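Local coordinates for Nrps/pks (Streptomyces albus, PDB 4OPE), which probably acts as a ketosynthase domain of an AT-less hybrid NRPS/PKS assembly line for oxazolomycin, forming carbon-carbon bonds during polyketide chain extension, at residues 362-367 with 417-422; 74-79 with 86-91; 442-447 with 478-483. One frame throughout, in Å; residues are numbered along the deposited sequence.

Contact 1 of 3, residues 362-367 with 417-422; sequences TKVLLQ and AAISAF
Val-364 meets segment 417-422, on strand 416-422, with both of its methyls, each taking a different partner. CG1 lies 3.6 Å from the CB of Ala-417. CG2 approaches the CD1 of Ile-419, also at 3.6 Å, with the two side chains reaching toward each other tip to tip. The valine torsion explains the split: CG1 stands trans to the backbone N (chi1 170°), while CG2 is trans to the carbonyl carbon. Ile-419 answers with an extended chain, chi2 180°, that carries CD1 out toward the helix; behind it, CG1 of Ile-419 is 4.0 Å from CG2 of Val-364. Ala-417 and Ile-419 alternate with Ala-418, whose CB points away from the helix and touches strand 427-434. Past Ile-419 the packing opens: the strand diverges from helix 356-370, and Phe-422 turns to His-311, the first residue of the HGTGT sequence of ketosynthases. The loose side is therefore not a solvent side, since other protein parts take over there. Thr-362 and Leu-366 face the other way, against helix 24-33, while Lys-363 reaches the sheet and makes a salt bridge with Glu-309 on the neighbouring strand 308-309. This helix-on-sheet layering is consistent with the thiolase fold. No hydrogen bond crosses the contact, so three buried aliphatic side chains join helix to strand by dispersion and the hydrophobic effect alone.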
loop_
_atom_site.group_PDB
_atom_site.type_symbol
_atom_site.label_atom_id
_atom_site.label_comp_id
_atom_site.label_asym_id
_atom_site.label_seq_id
_atom_site.Cartn_x
_atom_site.Cartn_y
_atom_site.Cartn_z
ATOM N N THR A 362 12.518 -15.455 3.899
ATOM C CA THR A 362 12.808 -16.666 3.182
ATOM C C THR A 362 14.032 -17.316 3.781
ATOM O O THR A 362 14.081 -18.534 4.006
ATOM C CB THR A 362 13.019 -16.378 1.697
ATOM O OG1 THR A 362 11.824 -15.826 1.149
ATOM C CG2 THR A 362 13.334 -17.630 0.918
ATOM N N LYS A 363 15.026 -16.509 4.101
ATOM C CA LYS A 363 16.214 -17.054 4.746
ATOM C C LYS A 363 15.870 -17.775 6.024
ATOM O O LYS A 363 16.404 -18.799 6.288
ATOM C CB LYS A 363 17.185 -15.954 5.047
ATOM C CG LYS A 363 18.475 -16.452 5.636
ATOM C CD LYS A 363 18.942 -15.420 6.641
ATOM C CE LYS A 363 20.433 -15.459 6.813
ATOM N NZ LYS A 363 20.821 -14.562 7.944
ATOM N N VAL A 364 14.974 -17.247 6.826
ATOM C CA VAL A 364 14.583 -17.931 8.055
ATOM C C VAL A 364 13.819 -19.245 7.780
ATOM O O VAL A 364 14.089 -20.297 8.384
ATOM C CB VAL A 364 13.721 -17.006 8.900
ATOM C CG1 VAL A 364 13.087 -17.748 10.074
ATOM C CG2 VAL A 364 14.588 -15.870 9.386
ATOM N N LEU A 365 12.855 -19.188 6.867
ATOM C CA LEU A 365 12.135 -20.396 6.534
ATOM C C LEU A 365 13.087 -21.505 6.133
ATOM O O LEU A 365 12.895 -22.627 6.516
ATOM C CB LEU A 365 11.130 -20.135 5.416
ATOM C CG LEU A 365 10.054 -19.119 5.795
ATOM C CD1 LEU A 365 9.081 -18.875 4.648
ATOM C CD2 LEU A 365 9.305 -19.530 7.056
ATOM N N LEU A 366 14.091 -21.202 5.339
ATOM C CA LEU A 366 15.057 -22.211 4.928
ATOM C C LEU A 366 15.850 -22.673 6.113
ATOM O O LEU A 366 16.165 -23.830 6.225
ATOM C CB LEU A 366 16.010 -21.679 3.845
ATOM C CG LEU A 366 15.251 -21.429 2.545
ATOM C CD1 LEU A 366 15.959 -20.513 1.545
ATOM C CD2 LEU A 366 14.891 -22.795 1.945
ATOM N N GLN A 367 16.170 -21.772 7.013
ATOM C CA GLN A 367 16.878 -22.198 8.216
ATOM C C GLN A 367 16.016 -23.239 8.985
ATOM O O GLN A 367 16.513 -24.312 9.354
ATOM C CB GLN A 367 17.321 -20.992 9.057
ATOM C CG GLN A 367 18.492 -20.279 8.411
ATOM C CD GLN A 367 19.146 -19.193 9.272
ATOM O OE1 GLN A 367 20.296 -18.828 9.068
ATOM N NE2 GLN A 367 18.421 -18.687 10.232
ATOM N N ALA A 417 12.162 -17.628 15.516
ATOM C CA ALA A 417 12.963 -16.599 14.962
ATOM C C ALA A 417 12.167 -15.330 14.865
ATOM O O ALA A 417 10.923 -15.324 14.808
ATOM C CB ALA A 417 13.481 -16.994 13.603
ATOM N N ALA A 418 12.918 -14.247 14.860
ATOM C CA ALA A 418 12.338 -12.949 14.781
ATOM C C ALA A 418 13.047 -12.194 13.683
ATOM O O ALA A 418 14.247 -12.320 13.527
ATOM C CB ALA A 418 12.509 -12.251 16.122
ATOM N N ILE A 419 12.292 -11.393 12.949
ATOM C CA ILE A 419 12.796 -10.700 11.761
ATOM C C ILE A 419 12.369 -9.258 11.790
ATOM O O ILE A 419 11.188 -8.979 11.964
ATOM C CB ILE A 419 12.192 -11.306 10.493
ATOM C CG1 ILE A 419 12.321 -12.819 10.602
ATOM C CG2 ILE A 419 12.880 -10.724 9.246
ATOM C CD1 ILE A 419 11.764 -13.572 9.415
ATOM N N SER A 420 13.343 -8.373 11.571
ATOM C CA SER A 420 13.136 -6.923 11.558
ATOM C C SER A 420 13.343 -6.311 10.173
ATOM O O SER A 420 14.199 -6.720 9.412
ATOM C CB SER A 420 14.128 -6.227 12.474
ATOM O OG SER A 420 13.861 -6.435 13.850
ATOM N N ALA A 421 12.553 -5.291 9.891
ATOM C CA ALA A 421 12.749 -4.465 8.753
ATOM C C ALA A 421 12.309 -3.034 9.084
ATOM O O ALA A 421 11.156 -2.797 9.466
ATOM C CB ALA A 421 11.951 -5.018 7.604
ATOM N N PHE A 422 13.246 -2.102 8.890
ATOM C CA PHE A 422 13.063 -0.678 9.194
ATOM C C PHE A 422 13.216 0.178 7.944
ATOM O O PHE A 422 14.272 0.295 7.377
ATOM C CB PHE A 422 14.107 -0.246 10.226
ATOM C CG PHE A 422 14.129 -1.108 11.444
ATOM C CD1 PHE A 422 12.968 -1.408 12.102
ATOM C CD2 PHE A 422 15.299 -1.642 11.900
ATOM C CE1 PHE A 422 12.962 -2.188 13.226
ATOM C CE2 PHE A 422 15.316 -2.444 13.022
ATOM C CZ PHE A 422 14.140 -2.700 13.696
#

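Contact 2 of 3, residues 74-79 with 86-91; sequences ASFDPM and VEAEHI
The Phe-76 ring presents its edge, not a face, to Ala-88. Its CD2 lies 3.9 Å from the CB of Ala-88, and that methyl sits near the ring plane. CG of Phe-76 extends opposite the backbone N (chi1 -168°), which sends the ring off the strand toward helix 85-90. Pro-78, two residues on, also directs its CB at the helix, but more loosely, 4.4 Å from the CB of Ala-88. One small methyl thus serves both an aromatic edge and a pyrrolidine ring, and the chain can pass with the CA atoms of Pro-78 and Ala-88 only 6.6 Å apart. On the helix itself, His-90 folds back so that ND1 donates to the O of Val-86 over 2.9 Å. The bond is nearly straight at 173° and lies in the imidazole plane, though it reaches the carbonyl from above its plane. Around the contact, the Phe-76 ring also meets that of Phe-81, the two planes close to parallel, and packs on Arg-96, Leu-99 and Gln-100 of helix 93-108. Strand 75-76 pairs antiparallel with strand 573-574, so the contact sits between helices 85-90 and 93-108 on one hand and the late strand 573-574 on the other, which Pro-78 touches at Glu-573.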
loop_
_atom_site.group_PDB
_atom_site.type_symbol
_atom_site.label_atom_id
_atom_site.label_comp_id
_atom_site.label_asym_id
_atom_site.label_seq_id
_atom_site.Cartn_x
_atom_site.Cartn_y
_atom_site.Cartn_z
ATOM N N ALA A 74 14.596 -8.778 -17.976
ATOM C CA ALA A 74 13.802 -8.486 -19.187
ATOM C C ALA A 74 12.874 -9.620 -19.578
ATOM O O ALA A 74 11.864 -9.390 -20.198
ATOM C CB ALA A 74 14.712 -8.177 -20.343
ATOM N N SER A 75 13.210 -10.833 -19.186
ATOM C CA SER A 75 12.483 -12.010 -19.634
ATOM C C SER A 75 11.127 -12.212 -19.019
ATOM O O SER A 75 10.933 -12.077 -17.831
ATOM C CB SER A 75 13.314 -13.264 -19.411
ATOM O OG SER A 75 14.381 -13.212 -20.332
ATOM N N PHE A 76 10.202 -12.546 -19.895
ATOM C CA PHE A 76 8.832 -12.757 -19.555
ATOM C C PHE A 76 8.227 -13.751 -20.560
ATOM O O PHE A 76 8.772 -13.925 -21.673
ATOM C CB PHE A 76 8.083 -11.425 -19.610
ATOM C CG PHE A 76 6.722 -11.473 -18.995
ATOM C CD1 PHE A 76 6.504 -12.130 -17.797
ATOM C CD2 PHE A 76 5.669 -10.902 -19.632
ATOM C CE1 PHE A 76 5.242 -12.191 -17.237
ATOM C CE2 PHE A 76 4.395 -10.925 -19.078
ATOM C CZ PHE A 76 4.182 -11.554 -17.857
ATOM N N ASP A 77 7.134 -14.395 -20.133
ATOM C CA ASP A 77 6.329 -15.314 -20.929
ATOM C C ASP A 77 4.929 -14.680 -21.077
ATOM O O ASP A 77 3.960 -15.064 -20.387
ATOM C CB ASP A 77 6.282 -16.668 -20.214
ATOM C CG ASP A 77 5.658 -17.773 -21.038
ATOM O OD1 ASP A 77 5.072 -17.447 -22.083
ATOM O OD2 ASP A 77 5.766 -18.980 -20.627
ATOM N N PRO A 78 4.821 -13.696 -21.981
ATOM C CA PRO A 78 3.561 -12.930 -22.114
ATOM C C PRO A 78 2.385 -13.800 -22.589
ATOM O O PRO A 78 1.215 -13.565 -22.186
ATOM C CB PRO A 78 3.881 -11.864 -23.166
ATOM C CG PRO A 78 5.168 -12.292 -23.801
ATOM C CD PRO A 78 5.892 -13.214 -22.867
HETATM N N MSE A 79 2.700 -14.781 -23.436
HETATM C CA MSE A 79 1.673 -15.637 -24.015
HETATM C C MSE A 79 1.062 -16.439 -22.902
HETATM O O MSE A 79 -0.128 -16.758 -22.951
HETATM C CB MSE A 79 2.185 -16.554 -25.124
HETATM C CG MSE A 79 2.722 -15.846 -26.378
HETATM SE SE MSE A 79 1.483 -14.548 -27.248
HETATM C CE MSE A 79 2.801 -13.107 -27.577
ATOM N N VAL A 86 3.841 -6.430 -26.922
ATOM C CA VAL A 86 3.989 -4.990 -26.879
ATOM C C VAL A 86 3.564 -4.485 -25.517
ATOM O O VAL A 86 4.272 -3.677 -24.914
ATOM C CB VAL A 86 3.282 -4.257 -28.092
ATOM C CG1 VAL A 86 2.529 -2.980 -27.700
ATOM C CG2 VAL A 86 4.329 -3.893 -29.150
ATOM N N GLU A 87 2.429 -4.950 -25.020
ATOM C CA GLU A 87 2.031 -4.546 -23.693
ATOM C C GLU A 87 3.160 -4.870 -22.688
ATOM O O GLU A 87 3.491 -4.046 -21.849
ATOM C CB GLU A 87 0.709 -5.196 -23.272
ATOM C CG GLU A 87 0.357 -4.903 -21.815
ATOM C CD GLU A 87 -1.136 -5.015 -21.478
ATOM O OE1 GLU A 87 -1.854 -5.908 -22.028
ATOM O OE2 GLU A 87 -1.583 -4.201 -20.626
ATOM N N ALA A 88 3.760 -6.048 -22.787
ATOM C CA ALA A 88 4.790 -6.455 -21.837
ATOM C C ALA A 88 5.976 -5.499 -21.803
ATOM O O ALA A 88 6.446 -5.140 -20.713
ATOM C CB ALA A 88 5.279 -7.876 -22.117
ATOM N N GLU A 89 6.456 -5.099 -22.980
ATOM C CA GLU A 89 7.549 -4.146 -23.071
ATOM C C GLU A 89 7.249 -2.840 -22.327
ATOM O O GLU A 89 8.179 -2.151 -21.916
ATOM C CB GLU A 89 7.823 -3.761 -24.519
ATOM C CG GLU A 89 8.416 -4.826 -25.401
ATOM C CD GLU A 89 8.508 -4.391 -26.862
ATOM O OE1 GLU A 89 9.181 -5.112 -27.637
ATOM O OE2 GLU A 89 7.911 -3.342 -27.240
ATOM N N HIS A 90 5.966 -2.505 -22.199
ATOM C CA HIS A 90 5.548 -1.191 -21.711
ATOM C C HIS A 90 5.209 -1.207 -20.216
ATOM O O HIS A 90 4.959 -0.142 -19.643
ATOM C CB HIS A 90 4.381 -0.597 -22.562
ATOM C CG HIS A 90 4.821 -0.051 -23.886
ATOM N ND1 HIS A 90 4.931 -0.834 -25.017
ATOM C CD2 HIS A 90 5.224 1.187 -24.253
ATOM C CE1 HIS A 90 5.380 -0.105 -26.022
ATOM N NE2 HIS A 90 5.565 1.127 -25.585
ATOM N N ILE A 91 5.195 -2.384 -19.581
ATOM C CA ILE A 91 5.075 -2.415 -18.138
ATOM C C ILE A 91 6.350 -2.875 -17.447
ATOM O O ILE A 91 7.161 -3.604 -18.010
ATOM C CB ILE A 91 3.891 -3.244 -17.655
ATOM C CG1 ILE A 91 4.241 -4.707 -17.709
ATOM C CG2 ILE A 91 2.679 -2.918 -18.503
ATOM C CD1 ILE A 91 3.132 -5.619 -17.241
#

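Contact 3 of 3, residues 442-447 with 478-483; sequences TPAQEP and AAHPAA
His-480 and Ala-444 make the main touch here, between an extended loop and the start of helix 481-488. Along the histidine side chain, CB leads away from the backbone with CG opposite the backbone N (chi1 -164°), which swings the imidazole forward over the first helical turn. Next comes ND1, which looks back into its own segment: it accepts from the N of Ala-482 at 3.1 Å, with an N-H...N angle of 145° and the donor close to the ring plane. This is an N-cap bond, made by a histidine side chain to a backbone N-H that the first turn of a helix leaves without an i-4 carbonyl. The outer atoms face the loop. CE1 and NE2 are each 3.8 Å from the CB of Ala-444, which approaches the ring obliquely. CE1 also has the O of Gln-445 off its edge, near the ring plane, at a long 4.5 Å. Beside the ring, the CB of Ala-482 comes to 4.1 Å from that same O of Gln-445. The carbonyl has a real hydrogen-bond partner in Tyr-449 OH, and the Tyr-449 side chain also touches His-480, Pro-481 and Ala-482. The site belongs to the C-terminal extension of the ketosynthase, where the loop after strand 427-434 leads into strand 449-455. Three of the four touching residues are exposed, only Ala-482 being buried. Because ND1 is used as an acceptor, the imidazole is probably neutral with its proton on NE2. No hydrogen bond spans the two segments, so between them the attraction is van der Waals contact, against a ring whose rotation the capping bond helps to fix.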
loop_
_atom_site.group_PDB
_atom_site.type_symbol
_atom_site.label_atom_id
_atom_site.label_comp_id
_atom_site.label_asym_id
_atom_site.label_seq_id
_atom_site.Cartn_x
_atom_site.Cartn_y
_atom_site.Cartn_z
ATOM N N THR A 442 0.475 -40.560 7.632
ATOM C CA THR A 442 -0.220 -41.710 7.051
ATOM C C THR A 442 0.772 -42.494 6.161
ATOM O O THR A 442 1.803 -41.971 5.749
ATOM C CB THR A 442 -1.487 -41.280 6.247
ATOM O OG1 THR A 442 -1.158 -40.267 5.283
ATOM C CG2 THR A 442 -2.574 -40.719 7.181
ATOM N N PRO A 443 0.484 -43.756 5.876
ATOM C CA PRO A 443 1.553 -44.567 5.267
ATOM C C PRO A 443 1.626 -44.415 3.752
ATOM O O PRO A 443 0.600 -44.278 3.098
ATOM C CB PRO A 443 1.184 -46.019 5.667
ATOM C CG PRO A 443 -0.163 -45.935 6.367
ATOM C CD PRO A 443 -0.726 -44.551 6.152
ATOM N N ALA A 444 2.834 -44.460 3.205
ATOM C CA ALA A 444 3.038 -44.154 1.790
ATOM C C ALA A 444 2.468 -45.221 0.879
ATOM O O ALA A 444 2.424 -46.399 1.217
ATOM C CB ALA A 444 4.518 -43.963 1.471
ATOM N N GLN A 445 2.054 -44.770 -0.289
ATOM C CA GLN A 445 1.669 -45.624 -1.387
ATOM C C GLN A 445 2.903 -46.449 -1.855
ATOM O O GLN A 445 4.042 -45.978 -1.739
ATOM C CB GLN A 445 1.127 -44.705 -2.493
ATOM C CG GLN A 445 0.354 -45.384 -3.606
ATOM C CD GLN A 445 0.353 -44.538 -4.868
ATOM O OE1 GLN A 445 0.564 -45.055 -5.975
ATOM N NE2 GLN A 445 0.145 -43.223 -4.706
ATOM N N GLU A 446 2.677 -47.679 -2.345
ATOM C CA GLU A 446 3.760 -48.550 -2.840
ATOM C C GLU A 446 3.839 -48.437 -4.355
ATOM O O GLU A 446 2.855 -48.120 -5.004
ATOM C CB GLU A 446 3.562 -50.038 -2.443
ATOM C CG GLU A 446 3.958 -50.410 -1.002
ATOM C CD GLU A 446 5.366 -51.027 -0.831
ATOM O OE1 GLU A 446 6.396 -50.422 -1.229
ATOM O OE2 GLU A 446 5.456 -52.127 -0.239
ATOM N N PRO A 447 5.016 -48.708 -4.924
ATOM C CA PRO A 447 5.151 -48.589 -6.356
ATOM C C PRO A 447 4.230 -49.529 -7.132
ATOM O O PRO A 447 3.595 -50.393 -6.570
ATOM C CB PRO A 447 6.635 -48.954 -6.613
ATOM C CG PRO A 447 7.096 -49.660 -5.389
ATOM C CD PRO A 447 6.301 -49.025 -4.276
ATOM N N ALA A 478 17.133 -38.088 -2.794
ATOM C CA ALA A 478 16.638 -38.536 -1.506
ATOM C C ALA A 478 15.136 -38.405 -1.319
ATOM O O ALA A 478 14.610 -38.802 -0.281
ATOM C CB ALA A 478 17.317 -37.737 -0.409
ATOM N N ALA A 479 14.440 -37.832 -2.294
ATOM C CA ALA A 479 13.021 -37.610 -2.179
ATOM C C ALA A 479 12.255 -38.925 -2.188
ATOM O O ALA A 479 12.577 -39.838 -2.947
ATOM C CB ALA A 479 12.570 -36.725 -3.314
ATOM N N HIS A 480 11.244 -39.043 -1.337
ATOM C CA HIS A 480 10.401 -40.212 -1.426
ATOM C C HIS A 480 9.670 -40.182 -2.772
ATOM O O HIS A 480 9.120 -39.154 -3.160
ATOM C CB HIS A 480 9.387 -40.268 -0.302
ATOM C CG HIS A 480 8.769 -41.625 -0.136
ATOM N ND1 HIS A 480 7.894 -42.153 -1.058
ATOM C CD2 HIS A 480 8.928 -42.573 0.806
ATOM C CE1 HIS A 480 7.545 -43.371 -0.698
ATOM N NE2 HIS A 480 8.150 -43.647 0.441
ATOM N N PRO A 481 9.669 -41.324 -3.494
ATOM C CA PRO A 481 9.121 -41.351 -4.854
ATOM C C PRO A 481 7.621 -41.048 -4.906
ATOM O O PRO A 481 7.104 -40.449 -5.878
ATOM C CB PRO A 481 9.402 -42.781 -5.318
ATOM C CG PRO A 481 9.630 -43.554 -4.063
ATOM C CD PRO A 481 10.220 -42.635 -3.082
ATOM N N ALA A 482 6.916 -41.518 -3.896
ATOM C CA ALA A 482 5.487 -41.257 -3.795
ATOM C C ALA A 482 5.220 -39.779 -3.629
ATOM O O ALA A 482 4.201 -39.288 -4.078
ATOM C CB ALA A 482 4.881 -42.045 -2.653
ATOM N N ALA A 483 6.144 -39.090 -2.985
ATOM C CA ALA A 483 6.056 -37.663 -2.740
ATOM C C ALA A 483 6.277 -36.874 -4.039
ATOM O O ALA A 483 5.663 -35.822 -4.274
ATOM C CB ALA A 483 7.086 -37.253 -1.671
#

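From the N terminus, contact 2 comes first: it closes a short turn between strand 75-76 and helix 85-90. Contact 1 follows, closing a much longer excursion of 49 residues from helix 356-370 back to strand 416-422 in the ketosynthase core. Contact 3 closes last, with helix 458-473 and strand 449-455 inside its loop, in the C-terminal extension. The three are in series, so none nests in or crosses another, and none touches: the nearest atoms of contacts 1 and 3 are about 15 Å apart. Contact 2 ties strand 75-76 to helix 85-90, contact 1 a core helix to the central sheet, and contact 3 the loop before strand 449-455 to helix 481-488.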